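HemO (Neisseria meningitidis, PDB 1J77) binds heme through an axial histidine and, as a heme oxygenase, probably catalyses the oxidative opening of the porphyrin ring. Local coordinates at residues Q34-K39 with Q129-N134; D57-D62 with N105-W110; L46-V51 with K185-E190. All coordinates share one frame; numbering follows the deposited sequence.

How the contacts relate
From the N terminus, the chain leaves helix 11-32 and enters contact 1 at 34-39, in the loop leading into helix 39-60. The middle of that helix, 46-51, takes part in contact 3, and its C-terminal end with the residues after it, 57-62, in contact 2. The first loop to close is that of contact 2, when helix 104-119 brings in 105-110. Contact 1 closes next at 129-134, after helix 122-129, and contact 3 last, at 185-190 on helix 167-192. Contact 2 is therefore nested inside both other loops, while contacts 1 and 3 cross. Contacts 1 and 2 lie on opposite sides of the chain's centre, about 30 Å apart between centres, and helix 39-60 runs between them.

Contact 1 of 3, residues Q34-K39 with Q129-N134; sequences QPFVSK and QKLDYN
F36 and L131 sit opposite each other where the two segments pass, their CA atoms 7.5 Å apart, F36 within a type I turn from Q34 to V37 and L131 within a type I turn from Q129 to D132. L131 does most of the reaching. Its CD1 methyl comes to the edge of the F36 ring, near the ring plane and 4.0 Å from F36 CD2, so the phenyl is met at its rim. The second methyl of the same fork, L131 CD2, lies 3.7 Å from F36 O, and the leucine thus touches both the ring and the backbone of F36. The two side chains cross at about a right angle.

A second patch forms between K39 and Y133. With K39 CG anti to the backbone N (chi1 -166°), this methylene passes 3.4 Å from Y133 OH, while a bend at chi3 leads the amino group away. Within its own segment, L131 O stands 4.0 Å above the plane of the Y133 ring, over its centre. Y42 stacks on Y133 too. F36 in turn packs on L124 and A128 of helix 122-129, and its side chain is about 7 Å from the heme.

No hydrogen bond spans the two segments; this is a surface contact of apolar groups and of a lysine methylene against a phenol oxygen. It brings together the start of helix 39-60, N-capped by S38 through OG to N41 N, and the C-terminal side of helix 122-129, where D132 at positive phi forms a Schellman motif.

Contact 2 of 3, residues D57-D62 with N105-W110; sequences DHIYKD and NKAIGW
I59 meets helix 104-119 through the CD1 methyl, which lies 3.7 Å from A107 CB and also 3.7 Å from W110 CB. A107 and W110 are about one helical turn apart, so the methyl rests against both on the same side of the helix. The extended I59 chain (chi2 177°) carries CD1 out to that point, while I59 CG2 lies 3.8 Å from A107 O. The small A107 lets the backbones come close: the CA atoms of I59 and A107 are 6.7 Å apart. I59 and W110 cross at about a right angle, and the indole leads away from I59 and touches A180 of helix 167-192 and P100.

In the all-helical heme oxygenase fold, this buried contact joins the kinked C-terminal end of helix 39-60 to the first turns of helix 104-119, with the W110 side chain about 8 Å from the heme.

Two groups of the same segments lie against these side chains. K106 O is in the plane of the indole, at its edge. I59 CG1 sits 3.4 Å above one face of the H58 ring, toward its rim; H58 also stacks with Y101, and its NE2 is hydrogen-bonded to E102 O. Among the neighbouring interactions, K61 NZ forms a salt bridge to D57 OD1 at 2.8 Å, on the syn side of the carboxylate. Y60 OH is hydrogen-bonded to E115 OE1, and K106 NZ forms a salt bridge to E179 OE2 of helix 167-192.

Contact 3 of 3, residues L46-V51 with K185-E190; sequences LKLQSV and KVVLRE
L48 and V187 lead the packing of two helix segments, 46-51 and 185-190, which run antiparallel but inclined, 147° between their directions, with axes 9.4 Å apart at closest approach. The backbones come nearest at L48 and L188.

The side-chain to side-chain contacts are all apolar. The two methyls of L48 divide between neighbours: CD1 lies 3.6 Å from V187 CG1, and CD2 3.9 Å from L188 CB. L48 CD1 also lies 3.6 Å from L188 N, so the methyl presses onto the main chain of the partner helix as well as its side chains. With chi1 at 152°, L48 CG sits roughly opposite its own backbone N, which directs the fork to that place. One turn on, V51 meets the same valine from another side: V51 CG1 is 3.9 Å from V187 CG2, and V51 CB is 3.9 Å from V187 CG1. V187 is thus wedged between L48 and V51, its CG1 in touch with both. Each of these pairs meets at a slant.

Polar side chains of the two segments find partners away from this interface. K185 NZ and R189 NH2 both form salt bridges to E199 OE1; K185 NZ is also hydrogen-bonded to S25 OG of helix 11-32, and Q49 OE1 to H141 NE2. L188 continues the apolar packing onto L29 and V30 of helix 11-32, while V51 goes on to Y93, L99 and F183.

No hydrogen bond or salt bridge crosses between the segments, so how closely helix 39-60 and helix 167-192 fit here depends on the shapes of branched aliphatic side chains, in a buried layer whose L48 side chain is about 7 Å from the heme.

Contact 1 of 3, residues Q34-K39 with Q129-N134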
ATOM      1  N   GLN A  34      14.171  -2.476  -9.475  1.00 17.91           N
ATOM      2  CA  GLN A  34      14.712  -3.809  -9.258  1.00 19.31           C
ATOM      3  C   GLN A  34      14.744  -4.220  -7.773  1.00 20.92           C
ATOM      4  O   GLN A  34      15.818  -4.427  -7.176  1.00 21.12           O
ATOM      5  CB  GLN A  34      16.099  -3.858  -9.897  1.00 19.46           C
ATOM      6  CG  GLN A  34      16.078  -3.992 -11.452  1.00 21.09           C
ATOM      7  CD  GLN A  34      15.952  -5.426 -11.975  1.00 23.17           C
ATOM      8  OE1 GLN A  34      15.901  -5.667 -13.211  1.00 24.06           O
ATOM      9  NE2 GLN A  34      15.999  -6.390 -11.075  1.00 19.21           N
ATOM     10  N   PRO A  35      13.553  -4.340  -7.180  1.00 21.35           N
ATOM     11  CA  PRO A  35      13.493  -4.709  -5.750  1.00 22.30           C
ATOM     12  C   PRO A  35      13.999  -6.106  -5.447  1.00 23.15           C
ATOM     13  O   PRO A  35      14.339  -6.338  -4.286  1.00 23.43           O
ATOM     14  CB  PRO A  35      12.003  -4.628  -5.396  1.00 23.85           C
ATOM     15  CG  PRO A  35      11.291  -4.241  -6.657  1.00 23.40           C
ATOM     16  CD  PRO A  35      12.223  -4.262  -7.788  1.00 21.76           C
ATOM     17  N   PHE A  36      14.071  -6.993  -6.445  1.00 23.10           N
ATOM     18  CA  PHE A  36      14.496  -8.373  -6.189  1.00 24.09           C
ATOM     19  C   PHE A  36      15.899  -8.676  -6.735  1.00 25.42           C
ATOM     20  O   PHE A  36      16.340  -9.826  -6.656  1.00 27.25           O
ATOM     21  CB  PHE A  36      13.465  -9.319  -6.778  1.00 23.70           C
ATOM     22  CG  PHE A  36      12.072  -9.043  -6.324  1.00 24.47           C
ATOM     23  CD1 PHE A  36      11.182  -8.396  -7.152  1.00 24.83           C
ATOM     24  CD2 PHE A  36      11.651  -9.421  -5.056  1.00 25.38           C
ATOM     25  CE1 PHE A  36       9.900  -8.121  -6.763  1.00 25.64           C
ATOM     26  CE2 PHE A  36      10.358  -9.145  -4.657  1.00 25.00           C
ATOM     27  CZ  PHE A  36       9.476  -8.491  -5.502  1.00 27.26           C
ATOM     28  N   VAL A  37      16.631  -7.665  -7.185  1.00 25.16           N
ATOM     29  CA  VAL A  37      17.973  -7.914  -7.796  1.00 25.80           C
ATOM     30  C   VAL A  37      19.041  -8.341  -6.784  1.00 26.99           C
ATOM     31  O   VAL A  37      20.129  -8.901  -7.117  1.00 27.95           O
ATOM     32  CB  VAL A  37      18.443  -6.689  -8.628  1.00 24.95           C
ATOM     33  CG1 VAL A  37      19.069  -5.632  -7.806  1.00 24.53           C
ATOM     34  CG2 VAL A  37      19.448  -7.136  -9.740  1.00 25.31           C
ATOM     35  N   SER A  38      18.712  -8.176  -5.528  1.00 27.52           N
ATOM     36  CA  SER A  38      19.657  -8.462  -4.490  1.00 27.88           C
ATOM     37  C   SER A  38      18.983  -8.280  -3.159  1.00 28.44           C
ATOM     38  O   SER A  38      17.991  -7.554  -3.036  1.00 27.88           O
ATOM     39  CB  SER A  38      20.841  -7.510  -4.541  1.00 28.42           C
ATOM     40  OG  SER A  38      20.518  -6.159  -4.213  1.00 29.21           O
ATOM     41  N   LYS A  39      19.588  -8.872  -2.142  1.00 29.30           N
ATOM     42  CA  LYS A  39      19.131  -8.666  -0.748  1.00 28.98           C
ATOM     43  C   LYS A  39      19.159  -7.150  -0.411  1.00 28.36           C
ATOM     44  O   LYS A  39      18.246  -6.614   0.279  1.00 27.82           O
ATOM     45  CB  LYS A  39      20.082  -9.422   0.207  1.00 30.13           C
ATOM     46  CG  LYS A  39      19.536  -9.584   1.640  1.00 32.32           C
ATOM     47  CD  LYS A  39      20.702  -9.796   2.639  1.00 36.19           C
ATOM     48  CE  LYS A  39      20.376 -10.880   3.651  1.00 40.08           C
ATOM     49  NZ  LYS A  39      21.367 -10.956   4.803  1.00 40.94           N
ATOM     50  N   GLN A 129       9.513 -14.975  -3.418  1.00 26.63           N
ATOM     51  CA  GLN A 129       9.726 -16.437  -3.252  1.00 28.81           C
ATOM     52  C   GLN A 129      10.921 -16.966  -4.022  1.00 29.70           C
ATOM     53  O   GLN A 129      11.558 -17.947  -3.599  1.00 30.33           O
ATOM     54  CB  GLN A 129       8.460 -17.217  -3.638  1.00 29.68           C
ATOM     55  CG  GLN A 129       7.393 -17.157  -2.564  1.00 33.16           C
ATOM     56  CD  GLN A 129       6.087 -17.828  -2.969  1.00 36.70           C
ATOM     57  OE1 GLN A 129       5.258 -17.233  -3.660  1.00 38.20           O
ATOM     58  NE2 GLN A 129       5.886 -19.071  -2.503  1.00 38.58           N
ATOM     59  N   LYS A 130      11.254 -16.313  -5.127  1.00 30.39           N
ATOM     60  CA  LYS A 130      12.428 -16.734  -5.897  1.00 31.28           C
ATOM     61  C   LYS A 130      13.691 -16.505  -5.068  1.00 31.96           C
ATOM     62  O   LYS A 130      14.721 -17.174  -5.266  1.00 31.82           O
ATOM     63  CB  LYS A 130      12.522 -15.986  -7.217  1.00 31.18           C
ATOM     64  CG  LYS A 130      11.327 -16.182  -8.150  1.00 31.53           C
ATOM     65  CD  LYS A 130      11.730 -15.812  -9.594  1.00 34.03           C
ATOM     66  CE  LYS A 130      10.504 -15.793 -10.515  1.00 36.16           C
ATOM     67  NZ  LYS A 130      10.837 -15.494 -11.952  1.00 36.83           N
ATOM     68  N   LEU A 131      13.614 -15.537  -4.146  1.00 31.95           N
ATOM     69  CA  LEU A 131      14.723 -15.226  -3.254  1.00 32.21           C
ATOM     70  C   LEU A 131      14.707 -16.078  -1.989  1.00 33.76           C
ATOM     71  O   LEU A 131      15.529 -15.873  -1.103  1.00 33.78           O
ATOM     72  CB  LEU A 131      14.677 -13.757  -2.846  1.00 32.05           C
ATOM     73  CG  LEU A 131      14.864 -12.677  -3.923  1.00 30.62           C
ATOM     74  CD1 LEU A 131      14.814 -11.232  -3.345  1.00 27.92           C
ATOM     75  CD2 LEU A 131      16.181 -12.901  -4.648  1.00 31.46           C
ATOM     76  N   ASP A 132      13.758 -17.016  -1.923  1.00 34.98           N
ATOM     77  CA  ASP A 132      13.554 -17.897  -0.768  1.00 36.28           C
ATOM     78  C   ASP A 132      12.854 -17.165   0.365  1.00 36.54           C
ATOM     79  O   ASP A 132      12.843 -17.642   1.499  1.00 37.75           O
ATOM     80  CB  ASP A 132      14.877 -18.506  -0.274  1.00 37.20           C
ATOM     81  CG  ASP A 132      15.479 -19.473  -1.268  1.00 40.23           C
ATOM     82  OD1 ASP A 132      16.721 -19.481  -1.387  1.00 44.78           O
ATOM     83  OD2 ASP A 132      14.795 -20.245  -1.973  1.00 41.66           O
ATOM     84  N   TYR A 133      12.304 -15.984   0.082  1.00 35.77           N
ATOM     85  CA  TYR A 133      11.531 -15.263   1.086  1.00 35.42           C
ATOM     86  C   TYR A 133      10.044 -15.618   0.959  1.00 35.58           C
ATOM     87  O   TYR A 133       9.433 -15.382  -0.099  1.00 36.06           O
ATOM     88  CB  TYR A 133      11.691 -13.757   0.914  1.00 35.09           C
ATOM     89  CG  TYR A 133      13.105 -13.247   1.035  1.00 33.99           C
ATOM     90  CD1 TYR A 133      13.558 -12.210   0.233  1.00 33.96           C
ATOM     91  CD2 TYR A 133      13.980 -13.779   1.964  1.00 34.00           C
ATOM     92  CE1 TYR A 133      14.864 -11.735   0.334  1.00 35.13           C
ATOM     93  CE2 TYR A 133      15.286 -13.290   2.090  1.00 34.20           C
ATOM     94  CZ  TYR A 133      15.729 -12.293   1.266  1.00 34.80           C
ATOM     95  OH  TYR A 133      17.033 -11.834   1.407  1.00 35.47           O
ATOM     96  N   ASN A 134       9.456 -16.141   2.033  1.00 34.99           N
ATOM     97  CA  ASN A 134       8.056 -16.557   2.024  1.00 34.64           C
ATOM     98  C   ASN A 134       7.237 -15.935   3.181  1.00 34.38           C
ATOM     99  O   ASN A 134       7.675 -14.998   3.831  1.00 33.34           O
ATOM    100  CB  ASN A 134       7.994 -18.073   2.114  1.00 35.23           C
ATOM    101  CG  ASN A 134       8.897 -18.604   3.191  1.00 36.09           C
ATOM    102  OD1 ASN A 134       8.758 -18.252   4.352  1.00 35.70           O
ATOM    103  ND2 ASN A 134       9.874 -19.411   2.802  1.00 36.49           N
TER

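Contact 2 of 3, residues D57-D62 with N105-W110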
ATOM      1  N   ASP A  57      -1.131   3.495   9.650  1.00 17.29           N
ATOM      2  CA  ASP A  57      -1.378   2.743  10.866  1.00 18.43           C
ATOM      3  C   ASP A  57      -2.506   3.303  11.721  1.00 17.74           C
ATOM      4  O   ASP A  57      -3.310   2.549  12.207  1.00 19.92           O
ATOM      5  CB  ASP A  57      -0.094   2.604  11.686  1.00 18.72           C
ATOM      6  CG  ASP A  57      -0.177   1.455  12.625  1.00 23.11           C
ATOM      7  OD1 ASP A  57      -0.046   1.654  13.868  1.00 24.49           O
ATOM      8  OD2 ASP A  57      -0.451   0.327  12.165  1.00 24.87           O
ATOM      9  N   HIS A  58      -2.518   4.620  11.852  1.00 17.30           N
ATOM     10  CA  HIS A  58      -3.534   5.302  12.675  1.00 18.38           C
ATOM     11  C   HIS A  58      -4.917   5.256  11.995  1.00 18.56           C
ATOM     12  O   HIS A  58      -5.973   5.434  12.661  1.00 20.09           O
ATOM     13  CB  HIS A  58      -3.097   6.748  12.921  1.00 18.30           C
ATOM     14  CG  HIS A  58      -3.148   7.618  11.700  1.00 18.90           C
ATOM     15  ND1 HIS A  58      -2.336   7.400  10.600  1.00 18.21           N
ATOM     16  CD2 HIS A  58      -3.964   8.650  11.358  1.00 20.10           C
ATOM     17  CE1 HIS A  58      -2.621   8.294   9.662  1.00 17.60           C
ATOM     18  NE2 HIS A  58      -3.623   9.047  10.083  1.00 19.59           N
ATOM     19  N   ILE A  59      -4.949   5.060  10.677  1.00 18.70           N
ATOM     20  CA  ILE A  59      -6.217   4.960   9.966  1.00 19.07           C
ATOM     21  C   ILE A  59      -6.818   3.570  10.199  1.00 19.58           C
ATOM     22  O   ILE A  59      -8.017   3.442  10.406  1.00 19.10           O
ATOM     23  CB  ILE A  59      -6.019   5.252   8.464  1.00 18.32           C
ATOM     24  CG1 ILE A  59      -5.392   6.635   8.278  1.00 19.75           C
ATOM     25  CG2 ILE A  59      -7.390   5.122   7.707  1.00 19.91           C
ATOM     26  CD1 ILE A  59      -5.079   6.988   6.830  1.00 20.25           C
ATOM     27  N   TYR A  60      -5.988   2.534  10.190  1.00 20.48           N
ATOM     28  CA  TYR A  60      -6.455   1.163  10.447  1.00 20.90           C
ATOM     29  C   TYR A  60      -7.005   1.034  11.852  1.00 21.69           C
ATOM     30  O   TYR A  60      -7.916   0.244  12.090  1.00 23.31           O
ATOM     31  CB  TYR A  60      -5.381   0.074  10.204  1.00 21.05           C
ATOM     32  CG  TYR A  60      -5.278  -0.352   8.723  1.00 18.82           C
ATOM     33  CD1 TYR A  60      -4.265   0.122   7.892  1.00 19.57           C
ATOM     34  CD2 TYR A  60      -6.164  -1.262   8.182  1.00 19.76           C
ATOM     35  CE1 TYR A  60      -4.181  -0.254   6.567  1.00 18.97           C
ATOM     36  CE2 TYR A  60      -6.097  -1.645   6.869  1.00 20.35           C
ATOM     37  CZ  TYR A  60      -5.102  -1.138   6.051  1.00 18.82           C
ATOM     38  OH  TYR A  60      -5.058  -1.559   4.728  1.00 21.50           O
ATOM     39  N   LYS A  61      -6.493   1.886  12.740  1.00 22.98           N
ATOM     40  CA  LYS A  61      -6.892   1.832  14.146  1.00 24.19           C
ATOM     41  C   LYS A  61      -7.923   2.887  14.490  1.00 25.22           C
ATOM     42  O   LYS A  61      -8.290   3.068  15.683  1.00 27.12           O
ATOM     43  CB  LYS A  61      -5.666   2.042  15.034  1.00 24.60           C
ATOM     44  CG  LYS A  61      -4.646   0.908  15.012  1.00 24.25           C
ATOM     45  CD  LYS A  61      -3.297   1.275  15.632  1.00 24.70           C
ATOM     46  CE  LYS A  61      -2.398   0.072  15.805  1.00 23.03           C
ATOM     47  NZ  LYS A  61      -0.997   0.411  16.227  1.00 23.05           N
ATOM     48  N   ASP A  62      -8.366   3.643  13.510  1.00 25.46           N
ATOM     49  CA  ASP A  62      -9.310   4.742  13.762  1.00 25.81           C
ATOM     50  C   ASP A  62     -10.600   4.265  14.440  1.00 25.89           C
ATOM     51  O   ASP A  62     -11.224   3.312  14.020  1.00 24.65           O
ATOM     52  CB  ASP A  62      -9.584   5.467  12.453  1.00 25.37           C
ATOM     53  CG  ASP A  62     -10.441   6.699  12.642  1.00 27.93           C
ATOM     54  OD1 ASP A  62     -11.675   6.619  12.441  1.00 28.60           O
ATOM     55  OD2 ASP A  62      -9.931   7.770  12.999  1.00 30.21           O
ATOM     56  N   ASN A 105     -12.343  12.284   5.292  1.00 24.01           N
ATOM     57  CA  ASN A 105     -12.649  11.649   4.029  1.00 23.73           C
ATOM     58  C   ASN A 105     -11.379  11.277   3.266  1.00 23.88           C
ATOM     59  O   ASN A 105     -11.314  10.204   2.684  1.00 24.02           O
ATOM     60  CB  ASN A 105     -13.589  12.528   3.205  1.00 24.32           C
ATOM     61  CG  ASN A 105     -14.984  12.664   3.863  1.00 26.48           C
ATOM     62  OD1 ASN A 105     -15.529  11.702   4.378  1.00 29.51           O
ATOM     63  ND2 ASN A 105     -15.557  13.865   3.805  1.00 30.55           N
ATOM     64  N   LYS A 106     -10.395  12.159   3.285  1.00 23.22           N
ATOM     65  CA  LYS A 106      -9.131  11.913   2.567  1.00 23.26           C
ATOM     66  C   LYS A 106      -8.492  10.652   3.143  1.00 21.64           C
ATOM     67  O   LYS A 106      -7.861   9.883   2.381  1.00 20.39           O
ATOM     68  CB  LYS A 106      -8.194  13.110   2.640  1.00 24.63           C
ATOM     69  CG  LYS A 106      -8.597  14.287   1.733  1.00 27.87           C
ATOM     70  CD  LYS A 106      -7.689  15.482   1.922  1.00 30.88           C
ATOM     71  CE  LYS A 106      -6.737  15.629   0.775  1.00 31.81           C
ATOM     72  NZ  LYS A 106      -5.839  16.834   0.877  1.00 32.47           N
ATOM     73  N   ALA A 107      -8.620  10.401   4.460  1.00 20.60           N
ATOM     74  CA  ALA A 107      -8.022   9.196   5.055  1.00 20.76           C
ATOM     75  C   ALA A 107      -8.649   7.927   4.508  1.00 20.22           C
ATOM     76  O   ALA A 107      -8.013   6.894   4.441  1.00 20.61           O
ATOM     77  CB  ALA A 107      -8.062   9.234   6.622  1.00 20.41           C
ATOM     78  N   ILE A 108      -9.918   7.994   4.099  1.00 19.40           N
ATOM     79  CA  ILE A 108     -10.577   6.841   3.482  1.00 19.00           C
ATOM     80  C   ILE A 108      -9.873   6.446   2.170  1.00 19.11           C
ATOM     81  O   ILE A 108      -9.728   5.273   1.905  1.00 18.95           O
ATOM     82  CB  ILE A 108     -12.089   7.120   3.286  1.00 20.95           C
ATOM     83  CG1 ILE A 108     -12.741   7.429   4.632  1.00 23.13           C
ATOM     84  CG2 ILE A 108     -12.741   5.900   2.667  1.00 20.42           C
ATOM     85  CD1 ILE A 108     -14.121   8.054   4.502  1.00 27.02           C
ATOM     86  N   GLY A 109      -9.456   7.437   1.404  1.00 17.43           N
ATOM     87  CA  GLY A 109      -8.615   7.210   0.222  1.00 17.15           C
ATOM     88  C   GLY A 109      -7.277   6.528   0.495  1.00 17.63           C
ATOM     89  O   GLY A 109      -6.876   5.654  -0.275  1.00 17.58           O
ATOM     90  N   TRP A 110      -6.588   6.920   1.557  1.00 17.56           N
ATOM     91  CA  TRP A 110      -5.362   6.240   1.976  1.00 16.93           C
ATOM     92  C   TRP A 110      -5.633   4.816   2.349  1.00 16.28           C
ATOM     93  O   TRP A 110      -4.850   3.904   2.058  1.00 16.66           O
ATOM     94  CB  TRP A 110      -4.638   6.955   3.139  1.00 16.67           C
ATOM     95  CG  TRP A 110      -3.999   8.228   2.757  1.00 17.67           C
ATOM     96  CD1 TRP A 110      -4.592   9.384   2.374  1.00 17.55           C
ATOM     97  CD2 TRP A 110      -2.600   8.480   2.746  1.00 16.57           C
ATOM     98  NE1 TRP A 110      -3.639  10.311   2.065  1.00 17.80           N
ATOM     99  CE2 TRP A 110      -2.403   9.798   2.332  1.00 18.23           C
ATOM    100  CE3 TRP A 110      -1.486   7.716   3.063  1.00 17.29           C
ATOM    101  CZ2 TRP A 110      -1.117  10.383   2.209  1.00 19.22           C
ATOM    102  CZ3 TRP A 110      -0.225   8.295   2.944  1.00 15.45           C
ATOM    103  CH2 TRP A 110      -0.061   9.603   2.502  1.00 17.47           C
TER

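Contact 3 of 3, residues L46-V51 with K185-E190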
ATOM      1  N   LEU A  46      11.727  -3.128   1.420  1.00 18.73           N
ATOM      2  CA  LEU A  46      11.096  -3.284   2.721  1.00 18.73           C
ATOM      3  C   LEU A  46      11.052  -1.950   3.472  1.00 18.42           C
ATOM      4  O   LEU A  46      10.074  -1.685   4.218  1.00 19.25           O
ATOM      5  CB  LEU A  46      11.867  -4.333   3.535  1.00 18.59           C
ATOM      6  CG  LEU A  46      11.683  -5.811   3.176  1.00 19.31           C
ATOM      7  CD1 LEU A  46      12.448  -6.678   4.171  1.00 20.61           C
ATOM      8  CD2 LEU A  46      10.298  -6.302   3.078  1.00 20.37           C
ATOM      9  N   LYS A  47      12.092  -1.135   3.371  1.00 18.40           N
ATOM     10  CA  LYS A  47      12.130   0.191   4.025  1.00 18.80           C
ATOM     11  C   LYS A  47      10.984   1.079   3.493  1.00 18.53           C
ATOM     12  O   LYS A  47      10.221   1.682   4.270  1.00 19.35           O
ATOM     13  CB  LYS A  47      13.525   0.856   3.954  1.00 20.55           C
ATOM     14  CG  LYS A  47      14.522   0.162   4.810  1.00 21.83           C
ATOM     15  CD  LYS A  47      15.875   0.668   4.517  1.00 23.45           C
ATOM     16  CE  LYS A  47      16.913  -0.079   5.380  1.00 24.97           C
ATOM     17  NZ  LYS A  47      18.268   0.520   5.174  1.00 27.57           N
ATOM     18  N   LEU A  48      10.825   1.114   2.183  1.00 17.80           N
ATOM     19  CA  LEU A  48       9.764   1.841   1.538  1.00 17.19           C
ATOM     20  C   LEU A  48       8.388   1.342   2.031  1.00 16.48           C
ATOM     21  O   LEU A  48       7.541   2.158   2.432  1.00 16.83           O
ATOM     22  CB  LEU A  48       9.910   1.729   0.020  1.00 17.44           C
ATOM     23  CG  LEU A  48       8.627   1.821  -0.814  1.00 17.15           C
ATOM     24  CD1 LEU A  48       8.121   3.231  -0.731  1.00 18.43           C
ATOM     25  CD2 LEU A  48       8.954   1.367  -2.271  1.00 18.29           C
ATOM     26  N   GLN A  49       8.193   0.021   2.032  1.00 16.36           N
ATOM     27  CA  GLN A  49       6.957  -0.571   2.501  1.00 16.07           C
ATOM     28  C   GLN A  49       6.723  -0.189   3.974  1.00 17.70           C
ATOM     29  O   GLN A  49       5.581   0.079   4.374  1.00 17.93           O
ATOM     30  CB  GLN A  49       6.985  -2.110   2.336  1.00 17.38           C
ATOM     31  CG  GLN A  49       7.045  -2.626   0.903  1.00 16.91           C
ATOM     32  CD  GLN A  49       5.694  -2.614   0.252  1.00 17.97           C
ATOM     33  OE1 GLN A  49       5.029  -3.662   0.125  1.00 21.80           O
ATOM     34  NE2 GLN A  49       5.261  -1.431  -0.190  1.00 17.58           N
ATOM     35  N   SER A  50       7.779  -0.176   4.779  1.00 18.26           N
ATOM     36  CA  SER A  50       7.646   0.200   6.221  1.00 18.60           C
ATOM     37  C   SER A  50       7.080   1.586   6.420  1.00 17.38           C
ATOM     38  O   SER A  50       6.175   1.801   7.270  1.00 17.46           O
ATOM     39  CB  SER A  50       9.002   0.126   6.966  1.00 19.68           C
ATOM     40  OG  SER A  50       8.807   0.481   8.330  1.00 24.06           O
ATOM     41  N   VAL A  51       7.564   2.538   5.661  1.00 16.87           N
ATOM     42  CA  VAL A  51       7.144   3.914   5.782  1.00 15.97           C
ATOM     43  C   VAL A  51       5.702   4.055   5.363  1.00 15.75           C
ATOM     44  O   VAL A  51       4.882   4.725   6.039  1.00 16.83           O
ATOM     45  CB  VAL A  51       8.035   4.876   4.946  1.00 16.68           C
ATOM     46  CG1 VAL A  51       7.530   6.309   4.972  1.00 16.96           C
ATOM     47  CG2 VAL A  51       9.430   4.819   5.452  1.00 18.50           C
ATOM     48  N   LYS A 185       5.393   7.115  -4.084  1.00 13.88           N
ATOM     49  CA  LYS A 185       6.496   7.363  -5.000  1.00 14.25           C
ATOM     50  C   LYS A 185       7.528   8.336  -4.423  1.00 14.69           C
ATOM     51  O   LYS A 185       8.705   8.187  -4.706  1.00 16.09           O
ATOM     52  CB  LYS A 185       5.986   7.884  -6.330  1.00 15.18           C
ATOM     53  CG  LYS A 185       5.128   6.868  -7.096  1.00 16.15           C
ATOM     54  CD  LYS A 185       4.855   7.200  -8.580  1.00 17.32           C
ATOM     55  CE  LYS A 185       3.864   8.285  -8.738  1.00 19.24           C
ATOM     56  NZ  LYS A 185       3.670   8.668 -10.190  1.00 18.66           N
ATOM     57  N   VAL A 186       7.117   9.346  -3.664  1.00 16.53           N
ATOM     58  CA  VAL A 186       8.094  10.235  -3.005  1.00 17.02           C
ATOM     59  C   VAL A 186       9.026   9.383  -2.130  1.00 17.65           C
ATOM     60  O   VAL A 186      10.278   9.526  -2.208  1.00 19.06           O
ATOM     61  CB  VAL A 186       7.407  11.312  -2.117  1.00 17.56           C
ATOM     62  CG1 VAL A 186       8.419  11.967  -1.157  1.00 18.61           C
ATOM     63  CG2 VAL A 186       6.666  12.314  -2.969  1.00 18.90           C
ATOM     64  N   VAL A 187       8.479   8.494  -1.323  1.00 17.13           N
ATOM     65  CA  VAL A 187       9.271   7.631  -0.469  1.00 17.31           C
ATOM     66  C   VAL A 187      10.204   6.698  -1.280  1.00 17.07           C
ATOM     67  O   VAL A 187      11.377   6.512  -0.925  1.00 18.81           O
ATOM     68  CB  VAL A 187       8.393   6.838   0.528  1.00 18.85           C
ATOM     69  CG1 VAL A 187       9.232   5.912   1.343  1.00 18.82           C
ATOM     70  CG2 VAL A 187       7.602   7.810   1.390  1.00 19.95           C
ATOM     71  N   LEU A 188       9.666   6.097  -2.337  1.00 16.18           N
ATOM     72  CA  LEU A 188      10.409   5.197  -3.186  1.00 16.52           C
ATOM     73  C   LEU A 188      11.616   5.939  -3.739  1.00 17.79           C
ATOM     74  O   LEU A 188      12.738   5.434  -3.677  1.00 18.26           O
ATOM     75  CB  LEU A 188       9.473   4.673  -4.286  1.00 15.20           C
ATOM     76  CG  LEU A 188      10.062   3.675  -5.284  1.00 15.88           C
ATOM     77  CD1 LEU A 188       8.939   3.002  -6.049  1.00 14.35           C
ATOM     78  CD2 LEU A 188      11.087   4.219  -6.269  1.00 16.12           C
ATOM     79  N   ARG A 189      11.383   7.131  -4.266  1.00 16.96           N
ATOM     80  CA  ARG A 189      12.497   7.915  -4.844  1.00 18.43           C
ATOM     81  C   ARG A 189      13.578   8.260  -3.817  1.00 19.83           C
ATOM     82  O   ARG A 189      14.794   8.159  -4.071  1.00 21.29           O
ATOM     83  CB  ARG A 189      11.977   9.161  -5.502  1.00 18.28           C
ATOM     84  CG  ARG A 189      11.081   9.006  -6.688  1.00 18.01           C
ATOM     85  CD  ARG A 189      10.213  10.231  -6.954  1.00 18.88           C
ATOM     86  NE  ARG A 189       9.259  10.079  -8.032  1.00 18.52           N
ATOM     87  CZ  ARG A 189       8.017  10.567  -8.048  1.00 18.82           C
ATOM     88  NH1 ARG A 189       7.535  11.257  -7.004  1.00 18.83           N
ATOM     89  NH2 ARG A 189       7.221  10.317  -9.068  1.00 18.75           N
ATOM     90  N   GLU A 190      13.171   8.710  -2.660  1.00 20.96           N
ATOM     91  CA  GLU A 190      14.163   9.080  -1.661  1.00 21.73           C
ATOM     92  C   GLU A 190      14.951   7.852  -1.296  1.00 21.93           C
ATOM     93  O   GLU A 190      16.217   7.869  -1.194  1.00 24.82           O
ATOM     94  CB  GLU A 190      13.467   9.694  -0.420  1.00 22.03           C
ATOM     95  CG  GLU A 190      12.807  11.022  -0.723  1.00 25.57           C
ATOM     96  CD  GLU A 190      12.497  11.834   0.527  1.00 30.17           C
ATOM     97  OE1 GLU A 190      12.968  11.413   1.620  1.00 32.33           O
ATOM     98  OE2 GLU A 190      11.787  12.868   0.396  1.00 30.67           O
TER